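Local atomic coordinates of methyl-accepting/DNA response regulator (Bacillus cereus, PDB entry 3D6W), a protein that probably acts as a DNA-binding response regulator in a phosphorelay, this chain being its LytTR DNA-binding domain. Residues F83-S86 / R92-V95; F58-C61 / F65-N68; K20-E25 / V69-A74; V5-T10 / T31-E36. One frame throughout, in Å; residues are numbered along the deposited sequence.

Interaction 1 (F83-S86 / R92-V95)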
loop_
_atom_site.group_PDB
_atom_site.type_symbol
_atom_site.label_atom_id
_atom_site.label_comp_id
_atom_site.label_asym_id
_atom_site.label_seq_id
_atom_site.Cartn_x
_atom_site.Cartn_y
_atom_site.Cartn_z
ATOM N N PHE A 83 -14.482 -8.354 -26.241
ATOM C CA PHE A 83 -13.751 -9.231 -25.300
ATOM C C PHE A 83 -14.691 -9.787 -24.258
ATOM O O PHE A 83 -15.780 -9.290 -24.029
ATOM C CB PHE A 83 -12.595 -8.502 -24.592
ATOM C CG PHE A 83 -11.612 -7.837 -25.533
ATOM C CD1 PHE A 83 -10.638 -8.588 -26.195
ATOM C CD2 PHE A 83 -11.651 -6.455 -25.749
ATOM C CE1 PHE A 83 -9.740 -7.987 -27.055
ATOM C CE2 PHE A 83 -10.737 -5.848 -26.600
ATOM C CZ PHE A 83 -9.791 -6.622 -27.258
ATOM N N LEU A 84 -14.242 -10.841 -23.622
ATOM C CA LEU A 84 -14.950 -11.395 -22.516
ATOM C C LEU A 84 -13.914 -11.517 -21.427
ATOM O O LEU A 84 -12.793 -11.989 -21.689
ATOM C CB LEU A 84 -15.502 -12.767 -22.908
ATOM C CG LEU A 84 -16.600 -13.399 -22.126
ATOM C CD1 LEU A 84 -17.637 -12.335 -21.690
ATOM C CD2 LEU A 84 -17.192 -14.542 -23.017
ATOM N N LEU A 85 -14.265 -11.043 -20.229
ATOM C CA LEU A 85 -13.349 -11.024 -19.096
ATOM C C LEU A 85 -13.690 -12.171 -18.183
ATOM O O LEU A 85 -14.794 -12.316 -17.709
ATOM C CB LEU A 85 -13.443 -9.691 -18.325
ATOM C CG LEU A 85 -13.403 -8.412 -19.175
ATOM C CD1 LEU A 85 -13.454 -7.145 -18.315
ATOM C CD2 LEU A 85 -12.205 -8.445 -20.115
ATOM N N SER A 86 -12.699 -12.988 -17.928
ATOM C CA SER A 86 -12.756 -14.023 -16.918
ATOM C C SER A 86 -12.334 -13.407 -15.601
ATOM O O SER A 86 -11.193 -12.961 -15.479
ATOM C CB SER A 86 -11.754 -15.133 -17.310
ATOM O OG SER A 86 -11.974 -16.349 -16.604
ATOM N N ARG A 92 -17.984 -13.873 -15.436
ATOM C CA ARG A 92 -17.503 -13.249 -16.669
ATOM C C ARG A 92 -18.175 -11.915 -16.863
ATOM O O ARG A 92 -19.277 -11.683 -16.381
ATOM C CB ARG A 92 -17.657 -14.148 -17.918
ATOM C CG ARG A 92 -19.114 -14.479 -18.307
ATOM C CD ARG A 92 -19.215 -15.475 -19.462
ATOM N NE ARG A 92 -18.541 -16.718 -19.104
ATOM C CZ ARG A 92 -19.073 -17.706 -18.378
ATOM N NH1 ARG A 92 -20.318 -17.642 -17.931
ATOM N NH2 ARG A 92 -18.354 -18.781 -18.122
ATOM N N VAL A 93 -17.486 -11.040 -17.571
ATOM C CA VAL A 93 -17.977 -9.689 -17.836
ATOM C C VAL A 93 -17.665 -9.373 -19.276
ATOM O O VAL A 93 -16.541 -9.620 -19.723
ATOM C CB VAL A 93 -17.300 -8.650 -16.890
ATOM C CG1 VAL A 93 -17.723 -7.232 -17.266
ATOM C CG2 VAL A 93 -17.609 -8.976 -15.392
ATOM N N PRO A 94 -18.650 -8.849 -20.031
ATOM C CA PRO A 94 -18.358 -8.459 -21.388
ATOM C C PRO A 94 -17.721 -7.069 -21.585
ATOM O O PRO A 94 -18.066 -6.107 -20.929
ATOM C CB PRO A 94 -19.733 -8.508 -22.048
ATOM C CG PRO A 94 -20.682 -8.183 -20.983
ATOM C CD PRO A 94 -20.066 -8.622 -19.690
ATOM N N VAL A 95 -16.815 -6.983 -22.558
ATOM C CA VAL A 95 -16.379 -5.717 -23.116
ATOM C C VAL A 95 -17.088 -5.592 -24.472
ATOM O O VAL A 95 -16.854 -6.391 -25.383
ATOM C CB VAL A 95 -14.812 -5.616 -23.277
ATOM C CG1 VAL A 95 -14.416 -4.197 -23.624
ATOM C CG2 VAL A 95 -14.084 -6.106 -22.019
#

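Interaction 2 (F58-C61 / F65-N68)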
loop_
_atom_site.group_PDB
_atom_site.type_symbol
_atom_site.label_atom_id
_atom_site.label_comp_id
_atom_site.label_asym_id
_atom_site.label_seq_id
_atom_site.Cartn_x
_atom_site.Cartn_y
_atom_site.Cartn_z
ATOM N N PHE A 58 -10.047 0.820 -12.121
ATOM C CA PHE A 58 -11.415 0.675 -12.623
ATOM C C PHE A 58 -11.519 1.177 -14.055
ATOM O O PHE A 58 -10.927 2.159 -14.399
ATOM C CB PHE A 58 -12.379 1.401 -11.674
ATOM C CG PHE A 58 -12.474 0.736 -10.308
ATOM C CD1 PHE A 58 -11.635 1.118 -9.271
ATOM C CD2 PHE A 58 -13.345 -0.330 -10.091
ATOM C CE1 PHE A 58 -11.697 0.488 -8.023
ATOM C CE2 PHE A 58 -13.409 -0.956 -8.880
ATOM C CZ PHE A 58 -12.584 -0.550 -7.837
ATOM N N ILE A 59 -12.232 0.439 -14.909
ATOM C CA ILE A 59 -12.493 0.864 -16.284
ATOM C C ILE A 59 -13.917 0.533 -16.718
ATOM O O ILE A 59 -14.354 -0.585 -16.601
ATOM C CB ILE A 59 -11.454 0.248 -17.305
ATOM C CG1 ILE A 59 -11.631 0.883 -18.703
ATOM C CG2 ILE A 59 -11.634 -1.261 -17.445
ATOM C CD1 ILE A 59 -10.473 0.658 -19.662
ATOM N N ARG A 60 -14.636 1.531 -17.208
ATOM C CA ARG A 60 -15.825 1.315 -18.005
ATOM C C ARG A 60 -15.514 0.501 -19.268
ATOM O O ARG A 60 -14.766 0.929 -20.143
ATOM C CB ARG A 60 -16.464 2.642 -18.399
ATOM C CG ARG A 60 -17.881 2.490 -18.922
ATOM C CD ARG A 60 -18.886 2.410 -17.801
ATOM N NE ARG A 60 -20.251 2.558 -18.296
ATOM C CZ ARG A 60 -20.912 3.708 -18.430
ATOM N NH1 ARG A 60 -20.372 4.868 -18.087
ATOM N NH2 ARG A 60 -22.163 3.694 -18.863
ATOM N N CYS A 61 -16.130 -0.681 -19.350
ATOM C CA CYS A 61 -15.883 -1.607 -20.443
ATOM C C CYS A 61 -17.122 -1.962 -21.248
ATOM O O CYS A 61 -17.043 -2.713 -22.204
ATOM C CB CYS A 61 -15.223 -2.870 -19.890
ATOM S SG CYS A 61 -16.223 -3.821 -18.777
ATOM N N PHE A 65 -21.365 -1.885 -17.429
ATOM C CA PHE A 65 -20.331 -2.425 -16.519
ATOM C C PHE A 65 -19.145 -1.533 -16.318
ATOM O O PHE A 65 -18.592 -0.978 -17.285
ATOM C CB PHE A 65 -19.773 -3.748 -17.045
ATOM C CG PHE A 65 -20.766 -4.861 -17.029
ATOM C CD1 PHE A 65 -21.586 -5.090 -18.128
ATOM C CD2 PHE A 65 -20.901 -5.673 -15.900
ATOM C CE1 PHE A 65 -22.575 -6.143 -18.093
ATOM C CE2 PHE A 65 -21.838 -6.704 -15.860
ATOM C CZ PHE A 65 -22.676 -6.939 -16.967
ATOM N N ILE A 66 -18.737 -1.420 -15.051
ATOM C CA ILE A 66 -17.394 -0.987 -14.701
ATOM C C ILE A 66 -16.652 -2.188 -14.052
ATOM O O ILE A 66 -17.160 -2.831 -13.138
ATOM C CB ILE A 66 -17.368 0.227 -13.746
ATOM C CG1 ILE A 66 -18.006 1.465 -14.398
ATOM C CG2 ILE A 66 -15.892 0.492 -13.251
ATOM C CD1 ILE A 66 -18.223 2.569 -13.461
ATOM N N VAL A 67 -15.458 -2.498 -14.561
ATOM C CA VAL A 67 -14.664 -3.603 -14.030
ATOM C C VAL A 67 -13.428 -3.100 -13.234
ATOM O O VAL A 67 -12.816 -2.027 -13.546
ATOM C CB VAL A 67 -14.279 -4.617 -15.176
ATOM C CG1 VAL A 67 -13.171 -4.078 -16.076
ATOM C CG2 VAL A 67 -13.875 -6.010 -14.594
ATOM N N ASN A 68 -13.066 -3.854 -12.205
ATOM C CA ASN A 68 -11.771 -3.673 -11.507
ATOM C C ASN A 68 -10.750 -4.590 -12.159
ATOM O O ASN A 68 -10.847 -5.797 -12.035
ATOM C CB ASN A 68 -11.923 -4.045 -10.016
ATOM C CG ASN A 68 -10.732 -3.648 -9.172
ATOM O OD1 ASN A 68 -9.659 -3.477 -9.669
ATOM N ND2 ASN A 68 -10.935 -3.552 -7.869
#

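Interaction 3 (K20-E25 / V69-A74). With MG (magnesium ion), chain C.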
loop_
_atom_site.group_PDB
_atom_site.type_symbol
_atom_site.label_atom_id
_atom_site.label_comp_id
_atom_site.label_asym_id
_atom_site.label_seq_id
_atom_site.Cartn_x
_atom_site.Cartn_y
_atom_site.Cartn_z
ATOM N N LYS A 20 -11.832 -4.525 -2.852
ATOM C CA LYS A 20 -12.675 -5.677 -2.815
ATOM C C LYS A 20 -13.841 -5.604 -3.798
ATOM O O LYS A 20 -14.605 -6.573 -3.957
ATOM C CB LYS A 20 -13.216 -5.866 -1.395
ATOM C CG LYS A 20 -12.137 -5.967 -0.331
ATOM C CD LYS A 20 -11.930 -7.370 0.194
ATOM C CE LYS A 20 -12.663 -7.595 1.565
ATOM N NZ LYS A 20 -13.448 -8.940 1.652
ATOM N N VAL A 21 -13.978 -4.481 -4.489
ATOM C CA VAL A 21 -14.991 -4.371 -5.565
ATOM C C VAL A 21 -14.450 -5.012 -6.853
ATOM O O VAL A 21 -13.375 -4.602 -7.346
ATOM C CB VAL A 21 -15.396 -2.890 -5.817
ATOM C CG1 VAL A 21 -16.518 -2.777 -6.904
ATOM C CG2 VAL A 21 -15.800 -2.236 -4.471
HETATM N N MSE A 22 -15.175 -5.999 -7.365
HETATM C CA MSE A 22 -14.794 -6.739 -8.549
HETATM C C MSE A 22 -15.298 -6.063 -9.838
HETATM O O MSE A 22 -14.574 -5.954 -10.817
HETATM C CB MSE A 22 -15.352 -8.174 -8.464
HETATM C CG MSE A 22 -14.887 -8.933 -7.268
HETATM SE SE MSE A 22 -15.475 -10.773 -7.103
HETATM C CE MSE A 22 -17.362 -10.316 -7.130
ATOM N N TYR A 23 -16.559 -5.653 -9.804
ATOM C CA TYR A 23 -17.227 -4.954 -10.892
ATOM C C TYR A 23 -18.526 -4.258 -10.406
ATOM O O TYR A 23 -19.000 -4.457 -9.270
ATOM C CB TYR A 23 -17.483 -5.889 -12.106
ATOM C CG TYR A 23 -18.508 -6.989 -11.876
ATOM C CD1 TYR A 23 -18.125 -8.242 -11.431
ATOM C CD2 TYR A 23 -19.863 -6.764 -12.136
ATOM C CE1 TYR A 23 -19.044 -9.215 -11.230
ATOM C CE2 TYR A 23 -20.792 -7.715 -11.926
ATOM C CZ TYR A 23 -20.390 -8.952 -11.459
ATOM O OH TYR A 23 -21.351 -9.936 -11.246
ATOM N N LEU A 24 -19.024 -3.351 -11.229
ATOM C CA LEU A 24 -20.280 -2.666 -10.961
ATOM C C LEU A 24 -21.121 -2.924 -12.184
ATOM O O LEU A 24 -20.590 -2.985 -13.302
ATOM C CB LEU A 24 -20.115 -1.144 -10.717
ATOM C CG LEU A 24 -19.368 -0.632 -9.483
ATOM C CD1 LEU A 24 -17.832 -0.625 -9.665
ATOM C CD2 LEU A 24 -19.785 0.742 -9.169
ATOM N N GLU A 25 -22.419 -3.120 -11.975
ATOM C CA GLU A 25 -23.332 -3.396 -13.080
ATOM C C GLU A 25 -24.591 -2.535 -13.024
ATOM O O GLU A 25 -25.282 -2.511 -11.987
ATOM C CB GLU A 25 -23.742 -4.866 -13.108
ATOM C CG GLU A 25 -24.758 -5.163 -14.232
ATOM C CD GLU A 25 -25.117 -6.616 -14.352
ATOM O OE1 GLU A 25 -25.639 -7.014 -15.440
ATOM O OE2 GLU A 25 -24.853 -7.335 -13.366
ATOM N N VAL A 69 -9.752 -4.010 -12.816
ATOM C CA VAL A 69 -8.740 -4.787 -13.543
ATOM C C VAL A 69 -7.951 -5.689 -12.598
ATOM O O VAL A 69 -7.330 -6.663 -13.050
ATOM C CB VAL A 69 -7.773 -3.884 -14.395
ATOM C CG1 VAL A 69 -8.591 -2.849 -15.254
ATOM C CG2 VAL A 69 -6.785 -3.167 -13.526
ATOM N N ASN A 70 -7.984 -5.407 -11.289
ATOM C CA ASN A 70 -7.268 -6.251 -10.343
ATOM C C ASN A 70 -7.958 -7.540 -9.997
ATOM O O ASN A 70 -7.355 -8.421 -9.384
ATOM C CB ASN A 70 -6.929 -5.456 -9.087
ATOM C CG ASN A 70 -5.931 -4.348 -9.390
ATOM O OD1 ASN A 70 -4.784 -4.620 -9.796
ATOM N ND2 ASN A 70 -6.376 -3.101 -9.263
ATOM N N HIS A 71 -9.233 -7.651 -10.368
ATOM C CA HIS A 71 -9.964 -8.904 -10.255
ATOM C C HIS A 71 -10.119 -9.624 -11.555
ATOM O O HIS A 71 -10.714 -10.674 -11.587
ATOM C CB HIS A 71 -11.295 -8.673 -9.604
ATOM C CG HIS A 71 -11.169 -8.179 -8.210
ATOM N ND1 HIS A 71 -11.072 -9.029 -7.134
ATOM C CD2 HIS A 71 -11.073 -6.926 -7.712
ATOM C CE1 HIS A 71 -10.939 -8.317 -6.024
ATOM N NE2 HIS A 71 -10.940 -7.034 -6.350
ATOM N N ILE A 72 -9.555 -9.098 -12.627
ATOM C CA ILE A 72 -9.563 -9.799 -13.915
ATOM C C ILE A 72 -8.545 -10.912 -13.839
ATOM O O ILE A 72 -7.370 -10.675 -13.491
ATOM C CB ILE A 72 -9.235 -8.895 -15.144
ATOM C CG1 ILE A 72 -10.342 -7.856 -15.364
ATOM C CG2 ILE A 72 -9.064 -9.742 -16.442
ATOM C CD1 ILE A 72 -10.043 -6.823 -16.399
ATOM N N LYS A 73 -8.983 -12.116 -14.190
ATOM C CA LYS A 73 -8.060 -13.228 -14.340
ATOM C C LYS A 73 -7.469 -13.294 -15.779
ATOM O O LYS A 73 -6.236 -13.368 -15.937
ATOM C CB LYS A 73 -8.746 -14.530 -13.948
ATOM C CG LYS A 73 -7.881 -15.749 -14.124
ATOM C CD LYS A 73 -8.475 -16.929 -13.396
ATOM C CE LYS A 73 -8.597 -18.138 -14.296
ATOM N NZ LYS A 73 -7.334 -18.936 -14.218
ATOM N N ALA A 74 -8.328 -13.228 -16.796
ATOM C CA ALA A 74 -7.895 -13.329 -18.196
ATOM C C ALA A 74 -8.859 -12.558 -19.082
ATOM O O ALA A 74 -10.048 -12.428 -18.747
ATOM C CB ALA A 74 -7.808 -14.805 -18.679
HETATM MG MG MG C . -5.811 -10.804 -11.449
HETATM O O HOH W 1 -4.963 -11.380 -13.774
HETATM O O HOH W 2 -3.279 -10.925 -11.227
#

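Interaction 4 (V5-T10 / T31-E36)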
loop_
_atom_site.group_PDB
_atom_site.type_symbol
_atom_site.label_atom_id
_atom_site.label_comp_id
_atom_site.label_asym_id
_atom_site.label_seq_id
_atom_site.Cartn_x
_atom_site.Cartn_y
_atom_site.Cartn_z
ATOM N N VAL A 5 -16.882 1.878 -0.744
ATOM C CA VAL A 5 -18.215 2.007 -1.335
ATOM C C VAL A 5 -19.215 1.348 -0.369
ATOM O O VAL A 5 -18.972 0.237 0.110
ATOM C CB VAL A 5 -18.350 1.294 -2.692
ATOM C CG1 VAL A 5 -19.496 1.947 -3.520
ATOM C CG2 VAL A 5 -17.048 1.312 -3.454
ATOM N N THR A 6 -20.314 2.054 -0.071
ATOM C CA THR A 6 -21.358 1.551 0.829
ATOM C C THR A 6 -22.434 0.918 -0.029
ATOM O O THR A 6 -23.086 1.593 -0.817
ATOM C CB THR A 6 -21.882 2.629 1.781
ATOM O OG1 THR A 6 -20.763 3.249 2.448
ATOM C CG2 THR A 6 -22.783 2.020 2.844
ATOM N N LEU A 7 -22.511 -0.412 0.056
ATOM C CA LEU A 7 -23.563 -1.189 -0.595
ATOM C C LEU A 7 -24.786 -1.280 0.330
ATOM O O LEU A 7 -24.663 -1.484 1.534
ATOM C CB LEU A 7 -23.104 -2.616 -0.908
ATOM C CG LEU A 7 -21.734 -2.982 -1.456
ATOM C CD1 LEU A 7 -21.826 -4.202 -2.332
ATOM C CD2 LEU A 7 -21.111 -1.849 -2.211
ATOM N N LYS A 8 -25.971 -1.173 -0.252
ATOM C CA LYS A 8 -27.224 -1.368 0.488
ATOM C C LYS A 8 -27.545 -2.844 0.507
ATOM O O LYS A 8 -27.632 -3.460 -0.563
ATOM C CB LYS A 8 -28.347 -0.595 -0.194
ATOM C CG LYS A 8 -29.743 -0.891 0.288
ATOM C CD LYS A 8 -30.683 0.207 -0.141
ATOM C CE LYS A 8 -31.935 0.209 0.726
ATOM N NZ LYS A 8 -32.643 1.498 0.572
ATOM N N THR A 9 -27.653 -3.409 1.719
ATOM C CA THR A 9 -28.212 -4.761 1.921
ATOM C C THR A 9 -29.649 -4.688 2.431
ATOM O O THR A 9 -30.193 -3.602 2.638
ATOM C CB THR A 9 -27.396 -5.621 2.883
ATOM O OG1 THR A 9 -26.633 -4.773 3.738
ATOM C CG2 THR A 9 -26.439 -6.557 2.098
ATOM N N THR A 10 -30.256 -5.864 2.600
ATOM C CA THR A 10 -31.678 -5.990 2.952
ATOM C C THR A 10 -32.032 -5.185 4.234
ATOM O O THR A 10 -33.002 -4.398 4.255
ATOM C CB THR A 10 -32.095 -7.508 3.050
ATOM O OG1 THR A 10 -31.092 -8.244 3.759
ATOM C CG2 THR A 10 -32.234 -8.116 1.664
ATOM N N THR A 31 -27.671 0.542 -9.816
ATOM C CA THR A 31 -26.266 0.112 -9.830
ATOM C C THR A 31 -26.010 -0.964 -8.805
ATOM O O THR A 31 -26.277 -0.782 -7.643
ATOM C CB THR A 31 -25.302 1.276 -9.543
ATOM O OG1 THR A 31 -25.518 2.264 -10.535
ATOM C CG2 THR A 31 -23.826 0.824 -9.567
ATOM N N TYR A 32 -25.471 -2.085 -9.255
ATOM C CA TYR A 32 -25.113 -3.168 -8.371
ATOM C C TYR A 32 -23.614 -3.157 -8.252
ATOM O O TYR A 32 -22.922 -3.220 -9.237
ATOM C CB TYR A 32 -25.585 -4.498 -8.940
ATOM C CG TYR A 32 -27.053 -4.662 -8.814
ATOM C CD1 TYR A 32 -27.919 -4.231 -9.836
ATOM C CD2 TYR A 32 -27.597 -5.219 -7.665
ATOM C CE1 TYR A 32 -29.283 -4.362 -9.722
ATOM C CE2 TYR A 32 -28.968 -5.360 -7.535
ATOM C CZ TYR A 32 -29.809 -4.926 -8.565
ATOM O OH TYR A 32 -31.165 -5.072 -8.406
ATOM N N VAL A 33 -23.143 -3.048 -7.022
ATOM C CA VAL A 33 -21.740 -3.154 -6.684
ATOM C C VAL A 33 -21.480 -4.607 -6.249
ATOM O O VAL A 33 -21.997 -5.075 -5.234
ATOM C CB VAL A 33 -21.358 -2.120 -5.584
ATOM C CG1 VAL A 33 -19.856 -2.022 -5.452
ATOM C CG2 VAL A 33 -21.933 -0.746 -5.912
ATOM N N ASN A 34 -20.708 -5.315 -7.074
ATOM C CA ASN A 34 -20.307 -6.696 -6.852
ATOM C C ASN A 34 -18.911 -6.787 -6.209
ATOM O O ASN A 34 -17.883 -6.628 -6.882
ATOM C CB ASN A 34 -20.305 -7.443 -8.172
ATOM C CG ASN A 34 -21.706 -7.708 -8.708
ATOM O OD1 ASN A 34 -22.349 -6.826 -9.301
ATOM N ND2 ASN A 34 -22.165 -8.950 -8.538
ATOM N N ALA A 35 -18.905 -7.043 -4.907
ATOM C CA ALA A 35 -17.699 -7.165 -4.093
ATOM C C ALA A 35 -17.420 -8.642 -3.848
ATOM O O ALA A 35 -18.240 -9.516 -4.133
ATOM C CB ALA A 35 -17.850 -6.401 -2.780
ATOM N N GLU A 36 -16.244 -8.938 -3.333
ATOM C CA GLU A 36 -15.792 -10.327 -3.307
ATOM C C GLU A 36 -16.747 -11.244 -2.538
ATOM O O GLU A 36 -16.978 -12.386 -2.944
ATOM C CB GLU A 36 -14.406 -10.427 -2.700
ATOM C CG GLU A 36 -13.314 -9.747 -3.485
ATOM C CD GLU A 36 -12.037 -9.735 -2.719
ATOM O OE1 GLU A 36 -12.053 -10.074 -1.527
ATOM O OE2 GLU A 36 -10.997 -9.379 -3.271
#

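Interaction 1 (F83-S86 / R92-V95)
Leu-85 reaches from strand 83-86 to Val-93 and Val-95 on the neighbouring strand, and each of its side-chain atoms meets something there. Its CB sits 4.2 Å from CB of Val-93 and also borders the Val-93 carbonyl. CG touches that same carbonyl oxygen and, 3.7 Å away, CG2 of Val-95. Both terminal methyls then turn to this methyl: CD1 is slightly farther off, while CD2 lies 3.6 Å from CG2 of Val-95. The first torsion explains the reach, since with CG anti to the carbonyl carbon (chi1 -48°) the isobutyl group is carried across to Val-95 of the partner strand, which shares a face with Leu-85 and Val-93. Phe-83 works on Val-95 from the other end: CB of Phe-83 is 3.8 Å from CG2 of Val-95, and CB of Val-95 lies at the edge of the phenyl ring. On the reverse face, CD1 of Leu-84 rests against the Val-93 carbonyl and the aliphatic part of Arg-92. The backbones fix this register with four bonds in two reciprocal pairs. Leu-85 N gives the shortest, 2.7 Å to Val-93 O; Val-95 N donates nearly straight (166°) to Phe-83 O, although from well above that carbonyl's plane. Phe-103 of helix 100-107 covers Leu-85 and Val-95, while Cys-61 of strand 58-62 meets Val-93 and Val-95. With strand directions 155° apart and hydrogen-bonded pairs at Phe-83/Val-95 and Leu-85/Val-93, the geometry is that of an antiparallel beta hairpin, two strands of the three-stranded C-terminal sheet of the LytTR domain.

Interaction 2 (F58-C61 / F65-N68)
Phe-58, Val-67 and Ile-66 bury the most surface where strands 58-61 and 65-68 meet. Asn-68 lies over one face of the Phe-58 ring, the two side chains meeting at a slant with the amide plane turned 42° from the ring. ND2 of Asn-68 comes closest, 3.4 Å from CZ of Phe-58, but its hydrogen bond goes elsewhere, to Val-21 O, while OD1 accepts from Asn-70 N. Those two bonds fix the amide's rotation about CB-CG. Val-67 contributes through both carbonyl and side chain. Its O takes the amide N of Ile-59 at 2.9 Å, in the carbonyl plane, and also faces CA of Phe-58 at 3.2 Å in a CA-H...O contact. Its CG1 lies 3.5 Å from CG2 of Ile-59, the two side chains running side by side in the same direction, and SG of Cys-61 packs on that methyl too. Ile-66 divides its branches: CG2, anti to the backbone N, reaches the edge of the Phe-58 ring and its CB at 4.0 Å, whereas CG1 meets CD of Arg-60 at 3.6 Å. The arginine chain bends at chi2 (83°) to lay its methylene there; NH1 pairs with Glu-50 in a salt bridge, while NE and NH2 donate to His-62 O and Arg-63 O. Helix 46-52 covers Ile-66, and helix 100-107 covers Ile-59. Backbone pairing therefore sets the register, hydrocarbon packs on the two faces (Ile-59/Val-67 and Phe-58/Ile-66), and the polar ends bond partly close by in the chain, partly to helix 46-52 and strand 21-27.

Interaction 3 (K20-E25 / V69-A74)
Lys-20 meets the other segment through its backbone: its carbonyl carbon lies 4.1 Å from NE2 of His-71, oblique to the imidazole, while its side chain starts off in the opposite direction. At Val-21 the carbonyl oxygen approaches more closely, 3.3 Å from CD2 of His-71 and again oblique to the ring; this is a contact with a ring carbon, and the imidazole's NE2 hydrogen-bonds to Ser-19 O instead. Met-22, a selenomethionine, supplies the remaining overlap. Its CG lies over one face of the His-71 ring, offset toward the rim, in a CH-pi contact 4.0 Å from the centroid and 19° from the normal. CG reaches that position because it is anti to the carbonyl carbon (chi1 -59°). The chain then bends at chi3, and SE stays oblique to the ring at 5.3 Å from its centroid. Met-22 and Tyr-23 together face Asn-34, a classic beta bulge in the strand that lies between 30-35 and 65-68 in the five-stranded antiparallel sheet; the Tyr-23 OH hydrogen-bonds to Glu-91. In the partner segment, the residue after His-71 belongs to a metal site: Ile-72 O is one ligand of the magnesium ion, at a long 2.6 Å, and two waters lie at 2.5 Å from the ion. Asp-88 is the other residue of the protein known to bind magnesium at this site. One of the waters is also within a long 3.2 Å of Lys-73 O. The Ile-72 side chain packs on Val-67 and Leu-85, and also on Pro-15 of the second subunit.

Interaction 4 (V5-T10 / T31-E36)
Leu-7 lays its branched end over Val-33, CD2 sitting 3.4 Å from CB and 3.5 Å from CG1 of the valine. The two side chains approach obliquely, so the leucine methyl bears on the base of the valine fork, and CG2 of Val-33 is also near it at 3.9 Å. The other methyl, CD1, is modelled 3.0 Å from Val-33 O. That is tighter than a methyl would normally accept, and the approach of CD2 to CB is short as well. Because chi2 of Leu-7 lies away from a staggered value (-149°) and places both methyls, the exact setting of either branch is doubtful at 2.40 Å resolution. Val-5, two residues earlier, adds a looser touch from the same side of its strand: its CG1 is 4.3 Å from CG2 of Val-33. Val-33 has CG1 anti to its backbone N and CG2 anti to the carbonyl carbon, an orientation that presents both methyls to strand 4-8. The nearest CA atoms, those of Leu-7 and Val-33, are 6.7 Å apart, wider than the spacing of paired strands; the backbones do not pair, and the side chains of Leu-7 and Val-5 span the gap. Strand 4-8 has its own backbone partner in strand 13-17. The contact thus packs the N-terminal two-stranded sheet against strand 30-35 of the five-stranded one. Val-21 and His-42 also touch Val-33. Thr-6 OG1, pointing away, hydrogen-bonds to Leu-107 O of the third subunit. The joint is apolar burial without directional bonds between the two segments, which by itself fixes no register.

In the fold
From the N terminus, interaction 4 closes first, as strand 30-35 comes back to strand 4-8 and so packs the two-stranded sheet on the five-stranded one. Interaction 3 opens within that span, at 20-25, and closes only at 69-74; the two therefore cross, and adjacent strands 21-27 and 30-35 join them. Interaction 2, the short 58-61/65-68 hairpin, falls wholly within the span of interaction 3 and shares the sheet of strand 21-27. Interaction 1 follows in series, a second hairpin whose strand 83-87 pairs with strand 72-76 from interaction 3. Its apolar face also packs on interaction 2, linking the C-terminal sheet to the central one; interactions 1 and 4 do not touch.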